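Local coordinates for anthranilate synthase component I (Streptococcus pneumoniae serotype 4, PDB 5KCK), which belongs to the anthranilate synthase family of mixed alpha/beta enzymes built around large antiparallel sheets, at residues Gly92-Gly98 against Asp120-Tyr126; Ala354-Leu358 against Leu397-Met403; Ser215-Ser219 against Thr440-Lys445; Asp114-Thr118 against Ile413-Gln417. All coordinates share one frame; numbering follows the deposited sequence.

Contact 1 of 4, residues Gly92-Gly98 against Asp120-Tyr126; sequences GAIGFVG and DMHFFVY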
loop_
_atom_site.group_PDB
_atom_site.type_symbol
_atom_site.label_atom_id
_atom_site.label_comp_id
_atom_site.label_asym_id
_atom_site.label_seq_id
_atom_site.Cartn_x
_atom_site.Cartn_y
_atom_site.Cartn_z
ATOM N N GLY A 92 -24.726 -9.265 2.781
ATOM C CA GLY A 92 -25.695 -8.232 3.087
ATOM C C GLY A 92 -26.013 -7.314 1.917
ATOM O O GLY A 92 -25.913 -7.728 0.759
ATOM N N ALA A 93 -26.407 -6.071 2.204
ATOM C CA ALA A 93 -26.887 -5.131 1.200
ATOM C C ALA A 93 -25.830 -4.084 0.880
ATOM O O ALA A 93 -25.127 -3.600 1.771
ATOM C CB ALA A 93 -28.159 -4.424 1.672
ATOM N N ILE A 94 -25.730 -3.731 -0.396
ATOM C CA ILE A 94 -24.852 -2.666 -0.865
ATOM C C ILE A 94 -25.691 -1.746 -1.738
ATOM O O ILE A 94 -26.443 -2.221 -2.599
ATOM C CB ILE A 94 -23.640 -3.233 -1.634
ATOM C CG1 ILE A 94 -22.829 -4.157 -0.713
ATOM C CG2 ILE A 94 -22.759 -2.113 -2.220
ATOM C CD1 ILE A 94 -21.701 -4.868 -1.406
ATOM N N GLY A 95 -25.593 -0.440 -1.494
ATOM C CA GLY A 95 -26.459 0.513 -2.180
ATOM C C GLY A 95 -26.409 1.868 -1.507
ATOM O O GLY A 95 -25.417 2.219 -0.870
ATOM N N PHE A 96 -27.494 2.629 -1.662
ATOM C CA PHE A 96 -27.547 3.990 -1.138
ATOM C C PHE A 96 -28.931 4.314 -0.593
ATOM O O PHE A 96 -29.937 3.678 -0.922
ATOM C CB PHE A 96 -27.193 5.042 -2.201
ATOM C CG PHE A 96 -28.230 5.194 -3.262
ATOM C CD1 PHE A 96 -28.189 4.406 -4.401
ATOM C CD2 PHE A 96 -29.260 6.107 -3.125
ATOM C CE1 PHE A 96 -29.150 4.535 -5.386
ATOM C CE2 PHE A 96 -30.223 6.238 -4.108
ATOM C CZ PHE A 96 -30.168 5.446 -5.239
ATOM N N VAL A 97 -28.957 5.365 0.215
ATOM C CA VAL A 97 -30.172 5.980 0.727
ATOM C C VAL A 97 -30.137 7.438 0.286
ATOM O O VAL A 97 -29.201 8.176 0.624
ATOM C CB VAL A 97 -30.262 5.851 2.257
ATOM C CG1 VAL A 97 -31.447 6.602 2.799
ATOM C CG2 VAL A 97 -30.358 4.389 2.640
ATOM N N GLY A 98 -31.123 7.840 -0.506
ATOM C CA GLY A 98 -31.142 9.197 -1.010
ATOM C C GLY A 98 -31.431 10.209 0.083
ATOM O O GLY A 98 -32.031 9.905 1.111
ATOM N N ASP A 120 -35.404 6.635 -4.408
ATOM C CA ASP A 120 -34.989 7.206 -3.137
ATOM C C ASP A 120 -34.122 6.249 -2.334
ATOM O O ASP A 120 -33.342 6.700 -1.490
ATOM C CB ASP A 120 -36.222 7.640 -2.358
ATOM C CG ASP A 120 -36.984 8.734 -3.081
ATOM O OD1 ASP A 120 -36.513 9.886 -3.060
ATOM O OD2 ASP A 120 -38.027 8.441 -3.703
HETATM N N MSE A 121 -34.212 4.953 -2.610
HETATM C CA MSE A 121 -33.373 3.947 -1.981
HETATM C C MSE A 121 -33.217 2.794 -2.954
HETATM O O MSE A 121 -34.181 2.406 -3.618
HETATM C CB MSE A 121 -33.985 3.458 -0.664
HETATM C CG MSE A 121 -33.171 2.409 0.038
HETATM SE SE MSE A 121 -34.053 1.712 1.636
HETATM C CE MSE A 121 -35.218 0.401 0.779
ATOM N N HIS A 122 -32.008 2.248 -3.036
ATOM C CA HIS A 122 -31.733 1.127 -3.925
ATOM C C HIS A 122 -30.601 0.302 -3.330
ATOM O O HIS A 122 -29.475 0.793 -3.188
ATOM C CB HIS A 122 -31.370 1.621 -5.324
ATOM C CG HIS A 122 -31.672 0.639 -6.413
ATOM N ND1 HIS A 122 -31.754 1.004 -7.741
ATOM C CD2 HIS A 122 -31.911 -0.695 -6.374
ATOM C CE1 HIS A 122 -32.036 -0.062 -8.470
ATOM N NE2 HIS A 122 -32.133 -1.106 -7.665
ATOM N N PHE A 123 -30.899 -0.945 -2.978
ATOM C CA PHE A 123 -29.894 -1.875 -2.485
ATOM C C PHE A 123 -29.967 -3.174 -3.269
ATOM O O PHE A 123 -31.056 -3.632 -3.635
ATOM C CB PHE A 123 -30.083 -2.183 -0.984
ATOM C CG PHE A 123 -29.629 -1.079 -0.077
ATOM C CD1 PHE A 123 -28.294 -0.974 0.291
ATOM C CD2 PHE A 123 -30.536 -0.145 0.414
ATOM C CE1 PHE A 123 -27.869 0.045 1.132
ATOM C CE2 PHE A 123 -30.120 0.877 1.255
ATOM C CZ PHE A 123 -28.785 0.976 1.614
ATOM N N PHE A 124 -28.809 -3.766 -3.512
ATOM C CA PHE A 124 -28.734 -5.162 -3.910
ATOM C C PHE A 124 -28.277 -5.993 -2.710
ATOM O O PHE A 124 -27.461 -5.546 -1.897
ATOM C CB PHE A 124 -27.768 -5.358 -5.084
ATOM C CG PHE A 124 -28.250 -4.802 -6.399
ATOM C CD1 PHE A 124 -29.365 -5.330 -7.033
ATOM C CD2 PHE A 124 -27.543 -3.795 -7.035
ATOM C CE1 PHE A 124 -29.795 -4.834 -8.263
ATOM C CE2 PHE A 124 -27.959 -3.303 -8.266
ATOM C CZ PHE A 124 -29.090 -3.817 -8.876
ATOM N N VAL A 125 -28.792 -7.217 -2.615
ATOM C CA VAL A 125 -28.541 -8.092 -1.470
ATOM C C VAL A 125 -27.735 -9.295 -1.945
ATOM O O VAL A 125 -28.199 -10.057 -2.799
ATOM C CB VAL A 125 -29.855 -8.529 -0.806
ATOM C CG1 VAL A 125 -29.569 -9.344 0.434
ATOM C CG2 VAL A 125 -30.709 -7.307 -0.485
ATOM N N TYR A 126 -26.541 -9.479 -1.377
ATOM C CA TYR A 126 -25.542 -10.400 -1.912
ATOM C C TYR A 126 -25.146 -11.483 -0.914
ATOM O O TYR A 126 -24.913 -11.206 0.271
ATOM C CB TYR A 126 -24.252 -9.671 -2.312
ATOM C CG TYR A 126 -24.397 -8.622 -3.382
ATOM C CD1 TYR A 126 -24.269 -8.946 -4.729
ATOM C CD2 TYR A 126 -24.633 -7.300 -3.042
ATOM C CE1 TYR A 126 -24.383 -7.968 -5.713
ATOM C CE2 TYR A 126 -24.755 -6.326 -4.006
ATOM C CZ TYR A 126 -24.630 -6.659 -5.341
ATOM O OH TYR A 126 -24.750 -5.670 -6.295
#

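Contact 2 of 4, residues Ala354-Leu358 against Leu397-Met403; sequences AMDAL and LSATGDM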
loop_
_atom_site.group_PDB
_atom_site.type_symbol
_atom_site.label_atom_id
_atom_site.label_comp_id
_atom_site.label_asym_id
_atom_site.label_seq_id
_atom_site.Cartn_x
_atom_site.Cartn_y
_atom_site.Cartn_z
ATOM N N ALA A 354 -29.011 -0.699 13.396
ATOM C CA ALA A 354 -28.317 0.243 12.525
ATOM C C ALA A 354 -29.281 1.193 11.822
ATOM O O ALA A 354 -28.893 2.314 11.480
ATOM C CB ALA A 354 -27.475 -0.506 11.489
HETATM N N MSE A 355 -30.529 0.774 11.591
HETATM C CA MSE A 355 -31.510 1.672 10.961
HETATM C C MSE A 355 -31.760 2.916 11.808
HETATM O O MSE A 355 -31.905 4.014 11.279
HETATM C CB MSE A 355 -32.831 0.944 10.707
HETATM C CG MSE A 355 -32.669 -0.299 9.857
HETATM SE SE MSE A 355 -32.065 0.085 8.032
HETATM C CE MSE A 355 -30.106 0.161 8.279
ATOM N N ASP A 356 -31.815 2.729 13.127
ATOM C CA ASP A 356 -31.955 3.871 14.022
ATOM C C ASP A 356 -30.722 4.764 13.974
ATOM O O ASP A 356 -30.849 5.988 14.059
ATOM C CB ASP A 356 -32.243 3.378 15.438
ATOM C CG ASP A 356 -33.464 2.461 15.484
ATOM O OD1 ASP A 356 -34.585 2.979 15.281
ATOM O OD2 ASP A 356 -33.306 1.232 15.692
ATOM N N ALA A 357 -29.535 4.179 13.793
ATOM C CA ALA A 357 -28.336 4.988 13.605
ATOM C C ALA A 357 -28.432 5.794 12.321
ATOM O O ALA A 357 -28.028 6.964 12.277
ATOM C CB ALA A 357 -27.092 4.099 13.583
ATOM N N LEU A 358 -28.970 5.181 11.265
ATOM C CA LEU A 358 -29.121 5.878 9.995
ATOM C C LEU A 358 -30.133 7.006 10.120
ATOM O O LEU A 358 -29.873 8.135 9.696
ATOM C CB LEU A 358 -29.540 4.886 8.909
ATOM C CG LEU A 358 -30.017 5.486 7.593
ATOM C CD1 LEU A 358 -28.925 6.350 7.025
ATOM C CD2 LEU A 358 -30.376 4.383 6.626
ATOM N N LEU A 397 -24.932 -2.499 4.393
ATOM C CA LEU A 397 -25.517 -3.032 5.621
ATOM C C LEU A 397 -25.214 -4.528 5.651
ATOM O O LEU A 397 -25.721 -5.289 4.819
ATOM C CB LEU A 397 -27.022 -2.773 5.684
ATOM C CG LEU A 397 -27.777 -3.444 6.836
ATOM C CD1 LEU A 397 -27.460 -2.759 8.180
ATOM C CD2 LEU A 397 -29.277 -3.435 6.551
ATOM N N SER A 398 -24.381 -4.943 6.593
ATOM C CA SER A 398 -23.968 -6.332 6.662
ATOM C C SER A 398 -25.039 -7.195 7.318
ATOM O O SER A 398 -25.802 -6.742 8.179
ATOM C CB SER A 398 -22.662 -6.463 7.432
ATOM O OG SER A 398 -22.291 -7.819 7.540
ATOM N N ALA A 399 -25.078 -8.464 6.903
ATOM C CA ALA A 399 -25.981 -9.440 7.508
ATOM C C ALA A 399 -25.767 -9.573 9.013
ATOM O O ALA A 399 -26.686 -9.977 9.736
ATOM C CB ALA A 399 -25.797 -10.795 6.829
ATOM N N THR A 400 -24.567 -9.256 9.506
ATOM C CA THR A 400 -24.337 -9.210 10.947
ATOM C C THR A 400 -25.115 -8.094 11.634
ATOM O O THR A 400 -25.165 -8.069 12.868
ATOM C CB THR A 400 -22.851 -9.016 11.245
ATOM O OG1 THR A 400 -22.447 -7.708 10.796
ATOM C CG2 THR A 400 -22.019 -10.081 10.542
ATOM N N GLY A 401 -25.698 -7.165 10.880
ATOM C CA GLY A 401 -26.243 -5.952 11.450
ATOM C C GLY A 401 -25.253 -4.809 11.574
ATOM O O GLY A 401 -25.658 -3.700 11.943
ATOM N N ASP A 402 -23.970 -5.050 11.303
ATOM C CA ASP A 402 -23.008 -3.968 11.169
ATOM C C ASP A 402 -23.331 -3.136 9.930
ATOM O O ASP A 402 -24.000 -3.590 8.996
ATOM C CB ASP A 402 -21.581 -4.504 11.055
ATOM C CG ASP A 402 -21.045 -5.028 12.370
ATOM O OD1 ASP A 402 -21.699 -4.815 13.413
ATOM O OD2 ASP A 402 -19.960 -5.647 12.359
HETATM N N MSE A 403 -22.827 -1.909 9.925
HETATM C CA MSE A 403 -23.145 -0.972 8.858
HETATM C C MSE A 403 -22.048 0.056 8.713
HETATM O O MSE A 403 -21.435 0.448 9.703
HETATM C CB MSE A 403 -24.469 -0.270 9.141
HETATM C CG MSE A 403 -24.934 0.613 8.009
HETATM SE SE MSE A 403 -26.638 1.481 8.400
HETATM C CE MSE A 403 -26.041 2.653 9.871
HETATM O O HOH W 1 -27.628 -3.265 13.712
#

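Contact 3 of 4, residues Ser215-Ser219 against Thr440-Lys445; sequences SQRFS and TINKAK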
loop_
_atom_site.group_PDB
_atom_site.type_symbol
_atom_site.label_atom_id
_atom_site.label_comp_id
_atom_site.label_asym_id
_atom_site.label_seq_id
_atom_site.Cartn_x
_atom_site.Cartn_y
_atom_site.Cartn_z
ATOM N N SER A 215 -26.669 24.016 -2.724
ATOM C CA SER A 215 -25.863 23.277 -3.683
ATOM C C SER A 215 -26.220 23.647 -5.118
ATOM O O SER A 215 -27.308 24.153 -5.406
ATOM C CB SER A 215 -26.022 21.763 -3.486
ATOM O OG SER A 215 -27.321 21.324 -3.837
ATOM N N GLN A 216 -25.268 23.396 -6.015
ATOM C CA GLN A 216 -25.450 23.513 -7.455
ATOM C C GLN A 216 -25.197 22.167 -8.102
ATOM O O GLN A 216 -24.293 21.433 -7.692
ATOM C CB GLN A 216 -24.481 24.490 -8.099
ATOM C CG GLN A 216 -24.793 25.938 -8.003
ATOM C CD GLN A 216 -23.890 26.728 -8.928
ATOM O OE1 GLN A 216 -22.959 27.401 -8.487
ATOM N NE2 GLN A 216 -24.143 26.620 -10.226
ATOM N N ARG A 217 -25.957 21.872 -9.145
ATOM C CA ARG A 217 -25.764 20.672 -9.937
ATOM C C ARG A 217 -25.166 21.051 -11.289
ATOM O O ARG A 217 -25.378 22.161 -11.790
ATOM C CB ARG A 217 -27.088 19.931 -10.108
ATOM C CG ARG A 217 -27.047 18.716 -11.008
ATOM C CD ARG A 217 -28.373 17.997 -10.936
ATOM N NE ARG A 217 -28.603 17.474 -9.599
ATOM C CZ ARG A 217 -29.779 17.050 -9.148
ATOM N NH1 ARG A 217 -30.849 17.100 -9.934
ATOM N NH2 ARG A 217 -29.885 16.575 -7.912
ATOM N N PHE A 218 -24.377 20.132 -11.849
ATOM C CA PHE A 218 -23.789 20.282 -13.173
ATOM C C PHE A 218 -23.924 18.952 -13.894
ATOM O O PHE A 218 -23.947 17.896 -13.257
ATOM C CB PHE A 218 -22.307 20.694 -13.110
ATOM C CG PHE A 218 -22.055 21.943 -12.315
ATOM C CD1 PHE A 218 -21.952 21.890 -10.928
ATOM C CD2 PHE A 218 -21.924 23.170 -12.950
ATOM C CE1 PHE A 218 -21.727 23.041 -10.187
ATOM C CE2 PHE A 218 -21.702 24.326 -12.220
ATOM C CZ PHE A 218 -21.601 24.261 -10.835
ATOM N N SER A 219 -24.021 18.995 -15.220
ATOM C CA SER A 219 -24.099 17.734 -15.941
ATOM C C SER A 219 -23.522 17.874 -17.343
ATOM O O SER A 219 -23.429 18.968 -17.897
ATOM C CB SER A 219 -25.539 17.197 -15.990
ATOM O OG SER A 219 -26.378 17.986 -16.808
ATOM N N THR A 440 -18.584 26.417 -4.843
ATOM C CA THR A 440 -19.465 25.330 -5.236
ATOM C C THR A 440 -19.036 24.703 -6.563
ATOM O O THR A 440 -19.011 23.473 -6.697
ATOM C CB THR A 440 -20.893 25.867 -5.290
ATOM O OG1 THR A 440 -21.585 25.489 -4.093
ATOM C CG2 THR A 440 -21.620 25.357 -6.491
ATOM N N ILE A 441 -18.674 25.523 -7.550
ATOM C CA ILE A 441 -18.329 24.959 -8.847
ATOM C C ILE A 441 -16.961 24.290 -8.785
ATOM O O ILE A 441 -16.728 23.277 -9.456
ATOM C CB ILE A 441 -18.410 26.037 -9.952
ATOM C CG1 ILE A 441 -18.151 25.417 -11.325
ATOM C CG2 ILE A 441 -17.443 27.182 -9.690
ATOM C CD1 ILE A 441 -18.564 26.295 -12.478
ATOM N N ASN A 442 -16.049 24.812 -7.962
ATOM C CA ASN A 442 -14.747 24.172 -7.811
ATOM C C ASN A 442 -14.888 22.807 -7.155
ATOM O O ASN A 442 -14.322 21.817 -7.631
ATOM C CB ASN A 442 -13.809 25.063 -6.999
ATOM C CG ASN A 442 -13.570 26.404 -7.659
ATOM O OD1 ASN A 442 -13.594 26.521 -8.886
ATOM N ND2 ASN A 442 -13.346 27.428 -6.847
ATOM N N LYS A 443 -15.646 22.735 -6.060
ATOM C CA LYS A 443 -15.840 21.463 -5.378
ATOM C C LYS A 443 -16.517 20.449 -6.293
ATOM O O LYS A 443 -16.037 19.320 -6.447
ATOM C CB LYS A 443 -16.666 21.666 -4.112
ATOM C CG LYS A 443 -15.861 22.019 -2.896
ATOM C CD LYS A 443 -16.571 21.552 -1.639
ATOM C CE LYS A 443 -17.793 22.396 -1.358
ATOM N NZ LYS A 443 -18.527 21.928 -0.145
ATOM N N ALA A 444 -17.633 20.842 -6.918
ATOM C CA ALA A 444 -18.384 19.919 -7.764
ATOM C C ALA A 444 -17.531 19.345 -8.889
ATOM O O ALA A 444 -17.710 18.182 -9.271
ATOM C CB ALA A 444 -19.615 20.622 -8.344
ATOM N N LYS A 445 -16.596 20.125 -9.416
ATOM C CA LYS A 445 -15.834 19.729 -10.588
ATOM C C LYS A 445 -14.436 19.214 -10.265
ATOM O O LYS A 445 -13.688 18.883 -11.193
ATOM C CB LYS A 445 -15.730 20.908 -11.562
ATOM C CG LYS A 445 -17.007 21.196 -12.328
ATOM C CD LYS A 445 -16.814 22.385 -13.252
ATOM C CE LYS A 445 -18.079 22.712 -14.018
ATOM N NZ LYS A 445 -17.846 23.808 -14.989
#

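Contact 4 of 4, residues Asp114-Thr118 against Ile413-Gln417; sequences DTIGT and ILKNQ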
loop_
_atom_site.group_PDB
_atom_site.type_symbol
_atom_site.label_atom_id
_atom_site.label_comp_id
_atom_site.label_asym_id
_atom_site.label_seq_id
_atom_site.Cartn_x
_atom_site.Cartn_y
_atom_site.Cartn_z
ATOM N N ASP A 114 -37.722 16.258 -9.928
ATOM C CA ASP A 114 -36.592 15.350 -10.083
ATOM C C ASP A 114 -36.157 15.357 -11.547
ATOM O O ASP A 114 -36.877 14.861 -12.416
ATOM C CB ASP A 114 -36.978 13.942 -9.637
ATOM C CG ASP A 114 -35.803 12.989 -9.610
ATOM O OD1 ASP A 114 -34.709 13.344 -10.105
ATOM O OD2 ASP A 114 -35.977 11.870 -9.087
ATOM N N THR A 115 -34.979 15.915 -11.820
ATOM C CA THR A 115 -34.438 15.925 -13.171
ATOM C C THR A 115 -33.523 14.739 -13.461
ATOM O O THR A 115 -33.059 14.606 -14.595
ATOM C CB THR A 115 -33.676 17.228 -13.434
ATOM O OG1 THR A 115 -32.661 17.399 -12.440
ATOM C CG2 THR A 115 -34.626 18.427 -13.412
ATOM N N ILE A 116 -33.257 13.874 -12.484
ATOM C CA ILE A 116 -32.388 12.717 -12.668
ATOM C C ILE A 116 -33.183 11.412 -12.649
ATOM O O ILE A 116 -33.020 10.563 -13.526
ATOM C CB ILE A 116 -31.262 12.690 -11.610
ATOM C CG1 ILE A 116 -30.364 13.925 -11.728
ATOM C CG2 ILE A 116 -30.434 11.430 -11.757
ATOM C CD1 ILE A 116 -29.187 13.909 -10.747
ATOM N N GLY A 117 -34.025 11.224 -11.636
ATOM C CA GLY A 117 -34.902 10.070 -11.596
ATOM C C GLY A 117 -34.357 8.841 -10.909
ATOM O O GLY A 117 -34.818 7.737 -11.205
ATOM N N THR A 118 -33.388 8.982 -10.010
ATOM C CA THR A 118 -32.969 7.833 -9.225
ATOM C C THR A 118 -34.041 7.501 -8.189
ATOM O O THR A 118 -34.781 8.385 -7.745
ATOM C CB THR A 118 -31.645 8.104 -8.510
ATOM O OG1 THR A 118 -31.684 9.407 -7.914
ATOM C CG2 THR A 118 -30.477 8.021 -9.481
ATOM N N ILE A 413 -23.354 10.771 -10.684
ATOM C CA ILE A 413 -24.447 9.923 -11.143
ATOM C C ILE A 413 -24.403 9.876 -12.662
ATOM O O ILE A 413 -24.432 10.924 -13.322
ATOM C CB ILE A 413 -25.817 10.444 -10.671
ATOM C CG1 ILE A 413 -25.787 10.831 -9.188
ATOM C CG2 ILE A 413 -26.901 9.424 -10.974
ATOM C CD1 ILE A 413 -25.294 9.741 -8.294
ATOM N N LEU A 414 -24.376 8.666 -13.215
ATOM C CA LEU A 414 -24.460 8.450 -14.658
ATOM C C LEU A 414 -25.835 7.882 -14.980
ATOM O O LEU A 414 -26.145 6.744 -14.612
ATOM C CB LEU A 414 -23.357 7.514 -15.144
ATOM C CG LEU A 414 -22.126 8.256 -15.663
ATOM C CD1 LEU A 414 -21.471 9.037 -14.559
ATOM C CD2 LEU A 414 -21.156 7.286 -16.264
ATOM N N LYS A 415 -26.651 8.672 -15.666
ATOM C CA LYS A 415 -28.012 8.275 -15.994
ATOM C C LYS A 415 -28.513 9.179 -17.109
ATOM O O LYS A 415 -28.077 10.327 -17.232
ATOM C CB LYS A 415 -28.924 8.369 -14.762
ATOM C CG LYS A 415 -30.285 7.705 -14.905
ATOM C CD LYS A 415 -31.088 7.837 -13.613
ATOM C CE LYS A 415 -32.398 7.070 -13.702
ATOM N NZ LYS A 415 -33.158 7.369 -14.957
ATOM N N ASN A 416 -29.433 8.652 -17.921
ATOM C CA ASN A 416 -30.036 9.412 -19.019
ATOM C C ASN A 416 -28.980 9.872 -20.022
ATOM O O ASN A 416 -29.122 10.923 -20.650
ATOM C CB ASN A 416 -30.831 10.614 -18.495
ATOM C CG ASN A 416 -31.726 10.256 -17.320
ATOM O OD1 ASN A 416 -32.471 9.278 -17.368
ATOM N ND2 ASN A 416 -31.646 11.045 -16.249
ATOM N N GLN A 417 -27.902 9.097 -20.145
ATOM C CA GLN A 417 -26.769 9.408 -21.017
ATOM C C GLN A 417 -26.061 10.701 -20.609
ATOM O O GLN A 417 -25.382 11.328 -21.427
ATOM C CB GLN A 417 -27.210 9.470 -22.484
ATOM C CG GLN A 417 -28.056 8.282 -22.927
ATOM C CD GLN A 417 -27.216 7.112 -23.398
ATOM O OE1 GLN A 417 -27.209 6.042 -22.783
ATOM N NE2 GLN A 417 -26.510 7.306 -24.509
#

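Contact 1 of 4, residues Gly92-Gly98 against Asp120-Tyr126
The F123 ring lies across the backbone of G95, with F123 CD1 3.3 Å from G95 N. The two residues form a non-hydrogen-bonded pair of antiparallel strands 92-97 and 121-126, neighbours inside a large sheet. An aromatic ring folded over a cross-strand glycine in this way fits the aromatic rescue of glycine. CG of F123 stands beside its own backbone N (chi1 -76°), which turns the ring to the partner strand. F96 N sits over one ring face, offset toward the rim. V97 CG2 meets the ring edge, 3.8 Å from F123 CE2. A93 CB touches F123 CD1 at 3.7 Å.

The other face carries I94, F96, H122, F124 and Y126. F96 holds its ring over the partner strand, so that H122 N lies above the ring centre and F96 CE1 is 3.7 Å from H122 CB. I94 CB meets Y126 CE2 at 4.1 Å, the two side chains crossing at about a right angle. V27 of the second subunit packs on both, while helix 70-78 covers the F123 side of the sheet through L74 and I78.

Paired backbone bonds join G92 with Y126, I94 with F124 and F96 with H122. The H122 imidazole is fixed by Y250 and E51 and stacks on F247, and the D120 carboxylate forms a salt bridge with K386. Against strand 50-55, a classic beta bulge sets D120 and M121 opposite the single residue F54. The D120 carbonyl stays in the pair: G98 N donates to D120 O at 2.7 Å.

Contact 2 of 4, residues Ala354-Leu358 against Leu397-Met403
M403, a selenomethionine, reaches from its strand to A354 on the first turn of helix 354-361. The helix packs on a beta hairpin, strands 393-398 and 403-407. The hairpin end fits a type I turn with a G1 bulge.

Most of the contact is apolar. CG of M403 is anti to the backbone N (chi1 -174°), and the chain bends only at its last torsion. SE of M403 therefore lies 3.8 Å from A354 CB, and the methyl CE reaches A357 CB and L358 CB. M355, also selenomethionine, is bent twice. That brings M355 CE to 3.7 Å from M403 SE and also against L397 CD1. L397 CD1 touches A354 CB as well, at 4.0 Å. Y75 and L71 of helix 70-78 cover M355, and V263 covers A354 and A357.

Carbons also meet carbonyl oxygens. M403 CE is 3.3 Å from A354 O, which already accepts the helical bond from L358 N, and A354 CB is near G401 O.

The polar link is a single water. It accepts from A354 N at 2.9 Å and donates to G401 O. It thus serves a backbone N-H at the start of the helix and the carbonyl of the turn glycine.

The remaining bonds shape the turn. S398 N donates to D402 O, and G401 N to S398 O. G401 has a positive phi (88°), as the bulge position requires. T400 forms an ST turn, with D402 N donating to T400 OG1 at 3.1 Å.

Contact 3 of 4, residues Ser215-Ser219 against Thr440-Lys445
F218 and Q216 pack tightly on the helix. The F218 ring reaches it with CE1 3.7 Å from A444 CB and CZ 3.7 Å from I441 CG1. CG of F218 lies beside the backbone N (chi1 -55°), which sends the ring out from the strand. T440 CG2 comes to the ring edge, near its plane. The I441 and F218 side chains cross at about a right angle, and I441 CD1 meets F218 CE2.

At Q216 the approach is closer. T440 CG2 presses on the Q216 side chain, 3.4 Å from Q216 CB and 3.2 Å from Q216 OE1. T440 has an unusual first torsion (chi1 -100°), consistent with some strain. Q216 OE1 is buried here and has no polar partner in the model. F193 of helix 190-205 packs on both Q216 and T440.

These residues join strand 211-221 to helix 433-446, which lies on a face of the antiparallel sheet. The two short segments run 50° apart. On neighbouring strand 418-427, V421 packs beside F218 and A423 touches A444.

The loose side is at K445. This side chain is extended and partly exposed, and only its aliphatic part touches the strand: K445 CE is 4.0 Å from F218 CD2, the two side chains crossing at about a right angle. I441, partly exposed too, borders the same side of the ring.

Contact 4 of 4, residues Asp114-Thr118 against Ile413-Gln417
N416 ND2 donates to I116 O at 3.1 Å. The bond is nearly straight (168° at the hydrogen) and lies on a carbonyl lone pair, in the plane of both groups. K415 passes the same carbonyl with its aliphatic chain: K415 CD is 3.3 Å from I116 O, and K415 CE lies near G117 O. Its CG is anti to the backbone N (chi1 -168°), and the chain stays straight until the final bend. The apolar part is small. I413 CG2 meets I116 CG2 and T118 CG2, each at 4.1 Å, and K415 CD lies beside the same two methyls.

The second shell fixes these groups. K415 NZ donates to N416 OD1 at 3.2 Å, so the amide is held at both ends. N416 ND2 also bonds to Y420 OH. N416 and Q417 both have positive phi and join strands 411-415 and 418-427. On the loop side, D114 makes an Asx turn. D114 OD1 accepts from I116 N at 2.8 Å and from G117 N at 2.7 Å, both from one face of the carboxylate. T115 OG1 is bonded to E385, V389 packs on T118 and I413, and Y420 packs on I116.

The peptide between I116 and G117 is thus gripped at both polar ends, its N-H by a carboxylate and its C=O by an amide. With the K415 ammonium also close by, this peptide is probably polarised along its C=O bond.

Overall arrangement
Contacts 1 and 2 are buried and both reach one large sheet. Their strands 92-97 and 393-398 are neighbours, linked at A93 N and L397 O. Contact 1 is strand pairing by backbone bonds, while contact 2 is helix packing with one water bridge. Contacts 3 and 4 reach a second sheet, and R217 of contact 3 packs on T115 and I116 of contact 4. Contact 3 is mostly apolar and buried, with a partly exposed rim. Contact 4 is only partly buried and is the most polar in its side chains. Its loop leads straight into strand 121-126 of contact 1, so this loop, which leads into the first sheet, rests on the second.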